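PDB 4PSN: ssDNA binding protein from Aeropyrum pernix, which binds single-stranded DNA, which it probably entraps in a tunnel system formed between the subunits of its assembly. Local coordinates for residues E37-N40 with K41-A44; Q84-F87 with S88-R91; G130-D133 with V134-V138; I186-F189 with V190-S193. All coordinates share one frame; numbering follows the deposited sequence.

Interaction 1 of 4, residues E37-N40 with K41-A44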
ATOM      1  N   GLU C  37      24.375  10.827   6.339  1.00 44.63           N
ATOM      2  CA  GLU C  37      24.817   9.679   7.124  1.00 49.83           C
ATOM      3  C   GLU C  37      25.127   8.468   6.235  1.00 47.95           C
ATOM      4  O   GLU C  37      26.001   7.654   6.552  1.00 45.66           O
ATOM      5  CB  GLU C  37      23.746   9.315   8.156  1.00 57.59           C
ATOM      6  CG  GLU C  37      24.174   8.264   9.161  1.00 66.95           C
ATOM      7  CD  GLU C  37      23.148   8.068  10.263  1.00 78.92           C
ATOM      8  OE1 GLU C  37      23.352   7.178  11.120  1.00 83.03           O
ATOM      9  OE2 GLU C  37      22.137   8.807  10.271  1.00 81.79           O
ATOM     10  N   LEU C  38      24.385   8.351   5.136  1.00 46.53           N
ATOM     11  CA  LEU C  38      24.578   7.291   4.153  1.00 40.71           C
ATOM     12  C   LEU C  38      24.453   7.867   2.752  1.00 40.21           C
ATOM     13  O   LEU C  38      23.769   8.868   2.541  1.00 40.24           O
ATOM     14  CB  LEU C  38      23.517   6.200   4.320  1.00 40.79           C
ATOM     15  CG  LEU C  38      23.533   5.299   5.557  1.00 38.83           C
ATOM     16  CD1 LEU C  38      22.282   4.441   5.564  1.00 32.45           C
ATOM     17  CD2 LEU C  38      24.806   4.438   5.624  1.00 36.61           C
ATOM     18  N   SER C  39      25.096   7.221   1.786  1.00 39.40           N
ATOM     19  CA  SER C  39      24.925   7.599   0.389  1.00 40.53           C
ATOM     20  C   SER C  39      23.946   6.652  -0.290  1.00 38.63           C
ATOM     21  O   SER C  39      23.690   5.547   0.201  1.00 39.10           O
ATOM     22  CB  SER C  39      26.261   7.527  -0.338  1.00 41.46           C
ATOM     23  OG  SER C  39      26.711   6.188  -0.389  1.00 41.45           O
ATOM     24  N   ASN C  40      23.403   7.085  -1.423  1.00 35.21           N
ATOM     25  CA  ASN C  40      22.574   6.222  -2.236  1.00 37.00           C
ATOM     26  C   ASN C  40      23.322   4.932  -2.550  1.00 37.49           C
ATOM     27  O   ASN C  40      22.731   3.857  -2.571  1.00 35.12           O
ATOM     28  CB  ASN C  40      22.160   6.921  -3.528  1.00 40.03           C
ATOM     29  CG  ASN C  40      21.098   7.975  -3.303  1.00 50.74           C
ATOM     30  OD1 ASN C  40      20.105   7.747  -2.600  1.00 49.81           O
ATOM     31  ND2 ASN C  40      21.295   9.141  -3.905  1.00 54.77           N
ATOM     32  N   LYS C  41      24.629   5.050  -2.770  1.00 37.49           N
ATOM     33  CA  LYS C  41      25.468   3.905  -3.114  1.00 38.73           C
ATOM     34  C   LYS C  41      25.485   2.872  -1.994  1.00 37.92           C
ATOM     35  O   LYS C  41      25.351   1.673  -2.250  1.00 28.61           O
ATOM     36  CB  LYS C  41      26.896   4.358  -3.425  1.00 43.79           C
ATOM     37  CG  LYS C  41      27.815   3.241  -3.887  1.00 53.49           C
ATOM     38  CD  LYS C  41      29.171   3.793  -4.326  1.00 61.00           C
ATOM     39  CE  LYS C  41      30.028   2.715  -4.987  1.00 65.71           C
ATOM     40  NZ  LYS C  41      31.303   3.250  -5.560  1.00 67.81           N
ATOM     41  N   ASP C  42      25.665   3.354  -0.761  1.00 35.24           N
ATOM     42  CA  ASP C  42      25.659   2.516   0.433  1.00 37.31           C
ATOM     43  C   ASP C  42      24.401   1.671   0.480  1.00 35.07           C
ATOM     44  O   ASP C  42      24.458   0.453   0.643  1.00 39.94           O
ATOM     45  CB  ASP C  42      25.676   3.385   1.695  1.00 43.66           C
ATOM     46  CG  ASP C  42      27.002   4.079   1.920  1.00 47.74           C
ATOM     47  OD1 ASP C  42      28.053   3.487   1.593  1.00 48.57           O
ATOM     48  OD2 ASP C  42      26.987   5.214   2.443  1.00 51.78           O
ATOM     49  N   VAL C  43      23.262   2.343   0.362  1.00 24.97           N
ATOM     50  CA  VAL C  43      21.969   1.683   0.409  1.00 28.02           C
ATOM     51  C   VAL C  43      21.776   0.718  -0.766  1.00 28.54           C
ATOM     52  O   VAL C  43      21.286  -0.391  -0.576  1.00 28.81           O
ATOM     53  CB  VAL C  43      20.816   2.716   0.452  1.00 32.04           C
ATOM     54  CG1 VAL C  43      19.452   2.014   0.512  1.00 26.45           C
ATOM     55  CG2 VAL C  43      20.999   3.676   1.648  1.00 30.23           C
ATOM     56  N   ALA C  44      22.160   1.139  -1.974  1.00 28.61           N
ATOM     57  CA  ALA C  44      22.005   0.303  -3.163  1.00 28.71           C
ATOM     58  C   ALA C  44      22.800  -0.991  -3.015  1.00 31.10           C
ATOM     59  O   ALA C  44      22.336  -2.064  -3.401  1.00 29.33           O
ATOM     60  CB  ALA C  44      22.436   1.055  -4.428  1.00 26.23           C
TER
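Ser39 and Asp42 form a capping box that opens helix 40-61, each side chain taking hold of the other residue's backbone N-H. Ser39, at the N-cap, has OG between its own backbone N and carbonyl carbon (chi1 66°), and from there OG accepts from Asp42 N at 3.0 Å. In return Ser39 N gives a nearly straight bond to Asp42 OD2, 2.8 Å long, which meets that oxygen on its anti side and somewhat out of the carboxylate plane. Asp42 can reach back because its CG lies anti to the carbonyl carbon (chi1 -71°), beside its own backbone N, which turns OD2 back toward Ser39 N. Asn40 contributes through its backbone: Ala44 N donates to Asn40 O at 2.8 Å, and one residue earlier Val43 N donates to Ser39 O at 3.2 Å. An apolar contact accompanies the box: Leu38 CD1 lies 4.2 Å from Val43 CG2, the two side chains crossing at about a right angle; Leu29 packs on both, and Val78 of strand 69-78 on Leu38. With an alanine in place of Asp42, Ser39 N would probably be left without its carboxylate mate and the chain entering the helix would be less firmly fixed. The box thus satisfies N-H groups at the helix start, and the carboxylate's negative charge there probably interacts favourably with the helix dipole.

Interaction 2 of 4, residues Q84-F87 with S88-R91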
ATOM      1  N   GLN C  84      24.610  -2.976   8.533  1.00 30.43           N
ATOM      2  CA  GLN C  84      24.864  -4.391   8.762  1.00 38.94           C
ATOM      3  C   GLN C  84      23.552  -5.130   9.009  1.00 36.77           C
ATOM      4  O   GLN C  84      22.768  -4.734   9.865  1.00 35.43           O
ATOM      5  CB  GLN C  84      25.798  -4.583   9.960  1.00 49.66           C
ATOM      6  CG  GLN C  84      27.050  -3.707   9.931  1.00 64.20           C
ATOM      7  CD  GLN C  84      27.328  -3.035  11.274  1.00 74.30           C
ATOM      8  OE1 GLN C  84      27.952  -3.626  12.160  1.00 77.75           O
ATOM      9  NE2 GLN C  84      26.855  -1.797  11.429  1.00 74.68           N
ATOM     10  N   PHE C  85      23.318  -6.200   8.256  1.00 35.89           N
ATOM     11  CA  PHE C  85      22.150  -7.047   8.476  1.00 38.13           C
ATOM     12  C   PHE C  85      22.428  -8.092   9.550  1.00 37.38           C
ATOM     13  O   PHE C  85      23.541  -8.602   9.650  1.00 39.27           O
ATOM     14  CB  PHE C  85      21.734  -7.746   7.177  1.00 36.42           C
ATOM     15  CG  PHE C  85      21.242  -6.814   6.121  1.00 31.64           C
ATOM     16  CD1 PHE C  85      19.994  -6.228   6.227  1.00 32.95           C
ATOM     17  CD2 PHE C  85      22.024  -6.525   5.012  1.00 32.62           C
ATOM     18  CE1 PHE C  85      19.534  -5.361   5.258  1.00 35.14           C
ATOM     19  CE2 PHE C  85      21.575  -5.660   4.036  1.00 33.26           C
ATOM     20  CZ  PHE C  85      20.329  -5.073   4.153  1.00 33.46           C
ATOM     21  N   ASP C  86      21.421  -8.406  10.363  1.00 33.69           N
ATOM     22  CA  ASP C  86      21.563  -9.475  11.337  1.00 35.24           C
ATOM     23  C   ASP C  86      20.877 -10.723  10.823  1.00 33.13           C
ATOM     24  O   ASP C  86      19.662 -10.859  10.924  1.00 26.87           O
ATOM     25  CB  ASP C  86      20.979  -9.091  12.695  1.00 37.52           C
ATOM     26  CG  ASP C  86      21.249 -10.152  13.759  1.00 48.82           C
ATOM     27  OD1 ASP C  86      21.536 -11.310  13.384  1.00 49.41           O
ATOM     28  OD2 ASP C  86      21.172  -9.834  14.966  1.00 53.35           O
ATOM     29  N   PHE C  87      21.650 -11.653  10.283  1.00 33.88           N
ATOM     30  CA  PHE C  87      21.022 -12.791   9.633  1.00 33.10           C
ATOM     31  C   PHE C  87      20.371 -13.781  10.592  1.00 32.64           C
ATOM     32  O   PHE C  87      19.577 -14.612  10.166  1.00 35.07           O
ATOM     33  CB  PHE C  87      21.962 -13.460   8.637  1.00 30.77           C
ATOM     34  CG  PHE C  87      22.173 -12.654   7.381  1.00 29.31           C
ATOM     35  CD1 PHE C  87      21.283 -12.745   6.329  1.00 26.82           C
ATOM     36  CD2 PHE C  87      23.255 -11.797   7.261  1.00 30.48           C
ATOM     37  CE1 PHE C  87      21.472 -11.998   5.164  1.00 29.87           C
ATOM     38  CE2 PHE C  87      23.452 -11.053   6.106  1.00 32.60           C
ATOM     39  CZ  PHE C  87      22.559 -11.151   5.055  1.00 31.52           C
ATOM     40  N   SER C  88      20.668 -13.666  11.883  1.00 36.63           N
ATOM     41  CA  SER C  88      19.968 -14.462  12.891  1.00 37.33           C
ATOM     42  C   SER C  88      18.511 -14.006  13.050  1.00 38.02           C
ATOM     43  O   SER C  88      17.715 -14.664  13.720  1.00 36.85           O
ATOM     44  CB  SER C  88      20.686 -14.416  14.247  1.00 39.12           C
ATOM     45  OG  SER C  88      20.433 -13.197  14.930  1.00 41.46           O
ATOM     46  N   THR C  89      18.154 -12.884  12.429  1.00 35.09           N
ATOM     47  CA  THR C  89      16.772 -12.413  12.507  1.00 31.16           C
ATOM     48  C   THR C  89      16.044 -12.594  11.191  1.00 29.25           C
ATOM     49  O   THR C  89      14.916 -12.135  11.024  1.00 33.37           O
ATOM     50  CB  THR C  89      16.700 -10.933  12.886  1.00 29.90           C
ATOM     51  OG1 THR C  89      17.252 -10.152  11.820  1.00 26.41           O
ATOM     52  CG2 THR C  89      17.483 -10.677  14.181  1.00 34.01           C
ATOM     53  N   LEU C  90      16.694 -13.253  10.245  1.00 25.06           N
ATOM     54  CA  LEU C  90      16.084 -13.452   8.943  1.00 26.51           C
ATOM     55  C   LEU C  90      14.897 -14.396   9.078  1.00 28.89           C
ATOM     56  O   LEU C  90      15.010 -15.469   9.661  1.00 29.37           O
ATOM     57  CB  LEU C  90      17.100 -14.016   7.946  1.00 27.24           C
ATOM     58  CG  LEU C  90      16.493 -14.418   6.604  1.00 32.07           C
ATOM     59  CD1 LEU C  90      15.935 -13.203   5.882  1.00 28.15           C
ATOM     60  CD2 LEU C  90      17.531 -15.144   5.741  1.00 26.93           C
ATOM     61  N   ARG C  91      13.753 -13.991   8.544  1.00 22.73           N
ATOM     62  CA  ARG C  91      12.579 -14.844   8.559  1.00 29.63           C
ATOM     63  C   ARG C  91      11.981 -14.839   7.173  1.00 27.88           C
ATOM     64  O   ARG C  91      11.790 -13.784   6.582  1.00 24.09           O
ATOM     65  CB  ARG C  91      11.557 -14.345   9.579  1.00 40.99           C
ATOM     66  CG  ARG C  91      10.255 -15.121   9.559  1.00 58.53           C
ATOM     67  CD  ARG C  91       9.127 -14.351  10.248  1.00 69.92           C
ATOM     68  NE  ARG C  91       9.367 -14.172  11.676  1.00 78.44           N
ATOM     69  CZ  ARG C  91       8.601 -13.435  12.477  1.00 83.12           C
ATOM     70  NH1 ARG C  91       7.540 -12.799  11.987  1.00 83.10           N
ATOM     71  NH2 ARG C  91       8.898 -13.332  13.767  1.00 83.50           N
TER
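Asp86 grips Ser88 and Thr89, two residues of the corner that begins at Phe87, with both its side chain and its carbonyl. Its CG is turned away from its backbone N (chi1 -174°) and lies beside the carbonyl carbon, which brings OD1 to Ser88 while O faces Thr89. OD1 accepts twice from Ser88: from the hydroxyl OG at 2.7 Å on the syn side, and from Ser88 N at 2.9 Å on the anti side, the latter bond bent to 137°. Both donors come to OD1 from the same face of the carboxylate plane. Asp86 O also has two donors, both from Thr89. Thr89 OG1 meets it in the carbonyl plane at 2.7 Å, whereas Thr89 N, 2.9 Å away, stands above that plane and closes the type I turn from Asp86 to Thr89. Thr89 CG2 lies 3.8 Å from Asp86 CG, the two side chains crossing at about a right angle.

A second type I turn overlaps the first, with Leu90 N donating to Phe87 O at 3.2 Å. Leu90 CD2 comes to the edge of the Phe87 ring, 4.5 Å from Phe87 CD1.

Farther out, Thr89 OG1 is also hydrogen-bonded to Asp75 N of the partner strand 69-78. Leu50 and Leu57 of helix 40-61 pack on Phe87 and Leu90 respectively, while Ala114 and Val107 of the third subunit meet the same two residues. The paired turns thus take the chain through a corner within strand 83-97: the polar bonds of Asp86, Ser88 and Thr89 hold it, and the apolar pair packs against helix and neighbouring subunit.

Interaction 3 of 4, residues G130-D133 with V134-V138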
ATOM      1  N   GLY C 130     -22.487 -18.619  30.185  1.00 28.50           N
ATOM      2  CA  GLY C 130     -22.685 -18.311  31.591  1.00 28.46           C
ATOM      3  C   GLY C 130     -23.449 -17.017  31.802  1.00 28.13           C
ATOM      4  O   GLY C 130     -23.975 -16.442  30.853  1.00 26.87           O
ATOM      5  N   GLU C 131     -23.514 -16.574  33.054  1.00 26.74           N
ATOM      6  CA  GLU C 131     -24.151 -15.314  33.410  1.00 31.75           C
ATOM      7  C   GLU C 131     -23.128 -14.324  33.947  1.00 33.69           C
ATOM      8  O   GLU C 131     -22.150 -14.708  34.590  1.00 33.76           O
ATOM      9  CB  GLU C 131     -25.238 -15.543  34.458  1.00 34.74           C
ATOM     10  CG  GLU C 131     -26.470 -16.242  33.915  1.00 49.68           C
ATOM     11  CD  GLU C 131     -27.607 -16.311  34.930  1.00 60.76           C
ATOM     12  OE1 GLU C 131     -27.519 -15.625  35.977  1.00 61.62           O
ATOM     13  OE2 GLU C 131     -28.584 -17.053  34.675  1.00 65.30           O
ATOM     14  N   THR C 132     -23.354 -13.047  33.679  1.00 32.48           N
ATOM     15  CA  THR C 132     -22.507 -11.997  34.227  1.00 32.49           C
ATOM     16  C   THR C 132     -22.932 -11.685  35.652  1.00 33.75           C
ATOM     17  O   THR C 132     -23.975 -12.141  36.122  1.00 28.71           O
ATOM     18  CB  THR C 132     -22.664 -10.705  33.450  1.00 30.91           C
ATOM     19  OG1 THR C 132     -23.973 -10.177  33.718  1.00 25.97           O
ATOM     20  CG2 THR C 132     -22.459 -10.949  31.952  1.00 30.69           C
ATOM     21  N   ASP C 133     -22.140 -10.864  36.330  1.00 40.31           N
ATOM     22  CA  ASP C 133     -22.418 -10.539  37.722  1.00 45.19           C
ATOM     23  C   ASP C 133     -23.790  -9.885  37.886  1.00 38.38           C
ATOM     24  O   ASP C 133     -24.430 -10.036  38.919  1.00 37.72           O
ATOM     25  CB  ASP C 133     -21.318  -9.635  38.297  1.00 54.95           C
ATOM     26  CG  ASP C 133     -19.924 -10.250  38.183  1.00 67.25           C
ATOM     27  OD1 ASP C 133     -19.094 -10.019  39.088  1.00 70.23           O
ATOM     28  OD2 ASP C 133     -19.648 -10.954  37.186  1.00 73.36           O
ATOM     29  N   VAL C 134     -24.238  -9.150  36.875  1.00 28.67           N
ATOM     30  CA  VAL C 134     -25.522  -8.467  36.981  1.00 30.70           C
ATOM     31  C   VAL C 134     -26.656  -9.276  36.355  1.00 31.46           C
ATOM     32  O   VAL C 134     -27.764  -8.776  36.200  1.00 33.24           O
ATOM     33  CB  VAL C 134     -25.458  -7.055  36.368  1.00 37.92           C
ATOM     34  CG1 VAL C 134     -24.417  -6.224  37.097  1.00 41.36           C
ATOM     35  CG2 VAL C 134     -25.112  -7.128  34.895  1.00 41.53           C
ATOM     36  N   GLY C 135     -26.366 -10.524  35.984  1.00 32.09           N
ATOM     37  CA  GLY C 135     -27.380 -11.424  35.454  1.00 33.50           C
ATOM     38  C   GLY C 135     -27.696 -11.387  33.958  1.00 29.65           C
ATOM     39  O   GLY C 135     -28.744 -11.886  33.546  1.00 28.04           O
ATOM     40  N   ASP C 136     -26.819 -10.801  33.141  1.00 22.91           N
ATOM     41  CA  ASP C 136     -26.960 -10.942  31.695  1.00 22.51           C
ATOM     42  C   ASP C 136     -26.594 -12.383  31.362  1.00 23.85           C
ATOM     43  O   ASP C 136     -25.804 -12.998  32.071  1.00 26.84           O
ATOM     44  CB  ASP C 136     -25.996 -10.032  30.910  1.00 21.33           C
ATOM     45  CG  ASP C 136     -25.966  -8.603  31.418  1.00 38.18           C
ATOM     46  OD1 ASP C 136     -26.785  -7.783  30.960  1.00 41.91           O
ATOM     47  OD2 ASP C 136     -25.092  -8.289  32.247  1.00 46.22           O
ATOM     48  N   VAL C 137     -27.131 -12.909  30.267  1.00 20.30           N
ATOM     49  CA  VAL C 137     -26.771 -14.250  29.813  1.00 22.12           C
ATOM     50  C   VAL C 137     -25.874 -14.163  28.572  1.00 22.72           C
ATOM     51  O   VAL C 137     -26.192 -13.459  27.615  1.00 19.20           O
ATOM     52  CB  VAL C 137     -28.015 -15.086  29.491  1.00 23.29           C
ATOM     53  CG1 VAL C 137     -27.614 -16.553  29.240  1.00 23.33           C
ATOM     54  CG2 VAL C 137     -29.004 -14.983  30.635  1.00 31.47           C
ATOM     55  N   VAL C 138     -24.761 -14.889  28.591  1.00 21.71           N
ATOM     56  CA  VAL C 138     -23.798 -14.858  27.493  1.00 21.20           C
ATOM     57  C   VAL C 138     -23.756 -16.181  26.731  1.00 20.35           C
ATOM     58  O   VAL C 138     -23.669 -17.250  27.336  1.00 22.32           O
ATOM     59  CB  VAL C 138     -22.383 -14.494  27.995  1.00 22.33           C
ATOM     60  CG1 VAL C 138     -21.336 -14.710  26.900  1.00 20.73           C
ATOM     61  CG2 VAL C 138     -22.365 -13.047  28.478  1.00 21.93           C
TER
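Thr132 and Asp136 meet through both backbone and side chain where the hairpin of strands 125-131 and 137-143 turns over. Among the backbone bonds, Thr132 N donates to Asp136 O at 2.9 Å, and Gly135 N to Thr132 O at 2.9 Å, closing a type I turn from Thr132 to Gly135. Gly130 and Val138 make an antiparallel hydrogen-bonded pair: Val138 N donates to Gly130 O in a nearly straight bond of 2.9 Å, while the return bond from Gly130 N is weak. Glu131 and Val137 form the next, non-hydrogen-bonded pair, with a CA-H...O contact from Glu131 CA to Asp136 O at 3.1 Å.

The polar side-chain contacts centre on Thr132 OG1, which sits between the backbone N and carbonyl carbon of Thr132 (chi1 70°). It points at the Asp136 carboxylate, though the position of OD2 is uncertain, and accepts a weak bond from Val134 N at 3.3 Å. Thr132 CG2 touches Val138 CG2, 4.1 Å apart. A valine at Thr132 would probably leave Val134 N without this weak acceptor and the Asp136 carboxylate without its hydroxyl neighbour.

Asp136 is buried, yet Thr154 bonds its OD1, and Arg176 of the fourth subunit makes a salt bridge to the carboxylate through the less certain OD2. A buried carboxylate at the turn is thus matched by another subunit's arginine, which probably offsets its charge.

Interaction 4 of 4, residues I186-F189 with V190-S193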
ATOM      1  N   ILE C 186     -35.503 -17.721  27.335  1.00 25.76           N
ATOM      2  CA  ILE C 186     -34.415 -17.053  26.620  1.00 27.66           C
ATOM      3  C   ILE C 186     -33.560 -18.047  25.816  1.00 24.25           C
ATOM      4  O   ILE C 186     -33.218 -17.783  24.665  1.00 22.42           O
ATOM      5  CB  ILE C 186     -33.567 -16.140  27.563  1.00 29.40           C
ATOM      6  CG1 ILE C 186     -34.419 -14.931  27.986  1.00 31.56           C
ATOM      7  CG2 ILE C 186     -32.285 -15.661  26.860  1.00 22.65           C
ATOM      8  CD1 ILE C 186     -33.741 -13.954  28.930  1.00 33.55           C
ATOM      9  N   ASP C 187     -33.244 -19.197  26.404  1.00 24.37           N
ATOM     10  CA  ASP C 187     -32.431 -20.198  25.699  1.00 28.23           C
ATOM     11  C   ASP C 187     -33.100 -20.594  24.393  1.00 25.06           C
ATOM     12  O   ASP C 187     -32.491 -20.523  23.330  1.00 21.48           O
ATOM     13  CB  ASP C 187     -32.196 -21.448  26.554  1.00 31.81           C
ATOM     14  CG  ASP C 187     -31.161 -21.226  27.652  1.00 42.20           C
ATOM     15  OD1 ASP C 187     -30.497 -20.165  27.649  1.00 35.99           O
ATOM     16  OD2 ASP C 187     -31.000 -22.120  28.517  1.00 45.44           O
ATOM     17  N   ASP C 188     -34.355 -21.018  24.484  1.00 25.53           N
ATOM     18  CA  ASP C 188     -35.142 -21.301  23.293  1.00 25.68           C
ATOM     19  C   ASP C 188     -35.191 -20.108  22.332  1.00 22.44           C
ATOM     20  O   ASP C 188     -35.013 -20.266  21.132  1.00 23.64           O
ATOM     21  CB  ASP C 188     -36.556 -21.722  23.689  1.00 26.65           C
ATOM     22  CG  ASP C 188     -36.574 -23.040  24.444  1.00 38.82           C
ATOM     23  OD1 ASP C 188     -35.800 -23.946  24.061  1.00 32.91           O
ATOM     24  OD2 ASP C 188     -37.349 -23.168  25.419  1.00 43.59           O
ATOM     25  N   PHE C 189     -35.451 -18.916  22.856  1.00 22.59           N
ATOM     26  CA  PHE C 189     -35.540 -17.756  21.989  1.00 21.95           C
ATOM     27  C   PHE C 189     -34.232 -17.532  21.227  1.00 22.30           C
ATOM     28  O   PHE C 189     -34.237 -17.257  20.023  1.00 22.14           O
ATOM     29  CB  PHE C 189     -35.907 -16.505  22.786  1.00 23.80           C
ATOM     30  CG  PHE C 189     -35.919 -15.266  21.955  1.00 31.19           C
ATOM     31  CD1 PHE C 189     -37.096 -14.808  21.384  1.00 33.53           C
ATOM     32  CD2 PHE C 189     -34.743 -14.568  21.718  1.00 29.76           C
ATOM     33  CE1 PHE C 189     -37.101 -13.659  20.606  1.00 33.49           C
ATOM     34  CE2 PHE C 189     -34.744 -13.418  20.934  1.00 27.89           C
ATOM     35  CZ  PHE C 189     -35.920 -12.970  20.378  1.00 28.74           C
ATOM     36  N   VAL C 190     -33.105 -17.677  21.913  1.00 22.01           N
ATOM     37  CA  VAL C 190     -31.818 -17.436  21.256  1.00 21.37           C
ATOM     38  C   VAL C 190     -31.540 -18.461  20.148  1.00 20.72           C
ATOM     39  O   VAL C 190     -31.105 -18.105  19.053  1.00 23.76           O
ATOM     40  CB  VAL C 190     -30.665 -17.379  22.269  1.00 23.82           C
ATOM     41  CG1 VAL C 190     -29.328 -17.370  21.549  1.00 26.98           C
ATOM     42  CG2 VAL C 190     -30.808 -16.121  23.117  1.00 21.50           C
ATOM     43  N   ARG C 191     -31.806 -19.731  20.424  1.00 20.02           N
ATOM     44  CA  ARG C 191     -31.661 -20.771  19.401  1.00 18.57           C
ATOM     45  C   ARG C 191     -32.486 -20.417  18.150  1.00 21.23           C
ATOM     46  O   ARG C 191     -32.015 -20.526  17.010  1.00 23.87           O
ATOM     47  CB  ARG C 191     -32.143 -22.122  19.958  1.00 18.41           C
ATOM     48  CG  ARG C 191     -32.003 -23.301  18.966  1.00 18.45           C
ATOM     49  CD  ARG C 191     -32.654 -24.560  19.551  1.00 18.48           C
ATOM     50  NE  ARG C 191     -34.093 -24.370  19.687  1.00 22.90           N
ATOM     51  CZ  ARG C 191     -34.774 -24.435  20.826  1.00 24.68           C
ATOM     52  NH1 ARG C 191     -34.173 -24.713  21.975  1.00 24.46           N
ATOM     53  NH2 ARG C 191     -36.077 -24.220  20.810  1.00 23.35           N
ATOM     54  N   GLU C 192     -33.718 -19.968  18.372  1.00 20.51           N
ATOM     55  CA  GLU C 192     -34.665 -19.820  17.267  1.00 21.19           C
ATOM     56  C   GLU C 192     -34.496 -18.511  16.500  1.00 24.89           C
ATOM     57  O   GLU C 192     -34.920 -18.418  15.352  1.00 27.26           O
ATOM     58  CB  GLU C 192     -36.109 -19.992  17.789  1.00 19.12           C
ATOM     59  CG  GLU C 192     -36.325 -21.394  18.350  1.00 24.07           C
ATOM     60  CD  GLU C 192     -37.679 -21.597  19.050  1.00 26.61           C
ATOM     61  OE1 GLU C 192     -38.448 -20.628  19.211  1.00 28.32           O
ATOM     62  OE2 GLU C 192     -37.950 -22.745  19.441  1.00 26.35           O
ATOM     63  N   SER C 193     -33.828 -17.530  17.121  1.00 21.84           N
ATOM     64  CA  SER C 193     -33.830 -16.146  16.636  1.00 22.01           C
ATOM     65  C   SER C 193     -32.456 -15.578  16.273  1.00 21.40           C
ATOM     66  O   SER C 193     -32.370 -14.551  15.598  1.00 23.43           O
ATOM     67  CB  SER C 193     -34.469 -15.229  17.682  1.00 27.51           C
ATOM     68  OG  SER C 193     -35.730 -15.730  18.091  1.00 30.93           O
TER
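Asp188 OD1 is gripped by both terminal nitrogens of Arg191 in a salt-bridge network along helix 186-198. Arg191 NH1 donates to Asp188 OD1 at 2.8 Å, on the anti lone pair of that oxygen; the second bond, from NH2, is long and weak. The two side chains run side by side, with carboxylate and guanidinium planes 57° apart, and the bend in the arginine chain (chi3 65°) folds the guanidinium back over Asp188. NH2 continues the network to Glu192, reaching OE2 at 2.7 Å from above the carboxylate plane. Arg185 pairs with the other Asp188 oxygen, OD2.

Backbone bonds one turn apart, such as Val190 N to Ile186 O at 2.8 Å, carry the helix underneath. On its buried side Ile186 CG2 lies 4.1 Å from Val190 CG2, and both residues pack on Val153 of strand 146-155 and on Tyr139 of strand 137-143, seating the helix against the sheet.

Elsewhere on the helix Ser193 folds over Phe189. Its OG donates to Phe189 O at 2.9 Å, and its CB makes a CH-pi contact 3.9 Å from the ring centroid; OG itself stands over the centre of that ring face, 3.4 Å above the plane.

Overall arrangement
The four contacts fall into two groups on opposite sides of the chain's centre. Interactions 1 and 2 belong to the N-terminal part, with centres about 19 Å apart and nearest atoms about 7 Å apart; helix 40-61, which interaction 1 begins, also packs on the bent strand of interaction 2. Interactions 3 and 4 share the C-terminal domain, their centres about 16 Å apart, and strand 137-143 leads from the hairpin turn to Tyr139 under the helix. Between the groups, centres of interactions 1 and 4 stand about 66 Å apart. Interactions 1, 2 and 3 each touch other subunits, whereas no other chain of the assembly touches interaction 4.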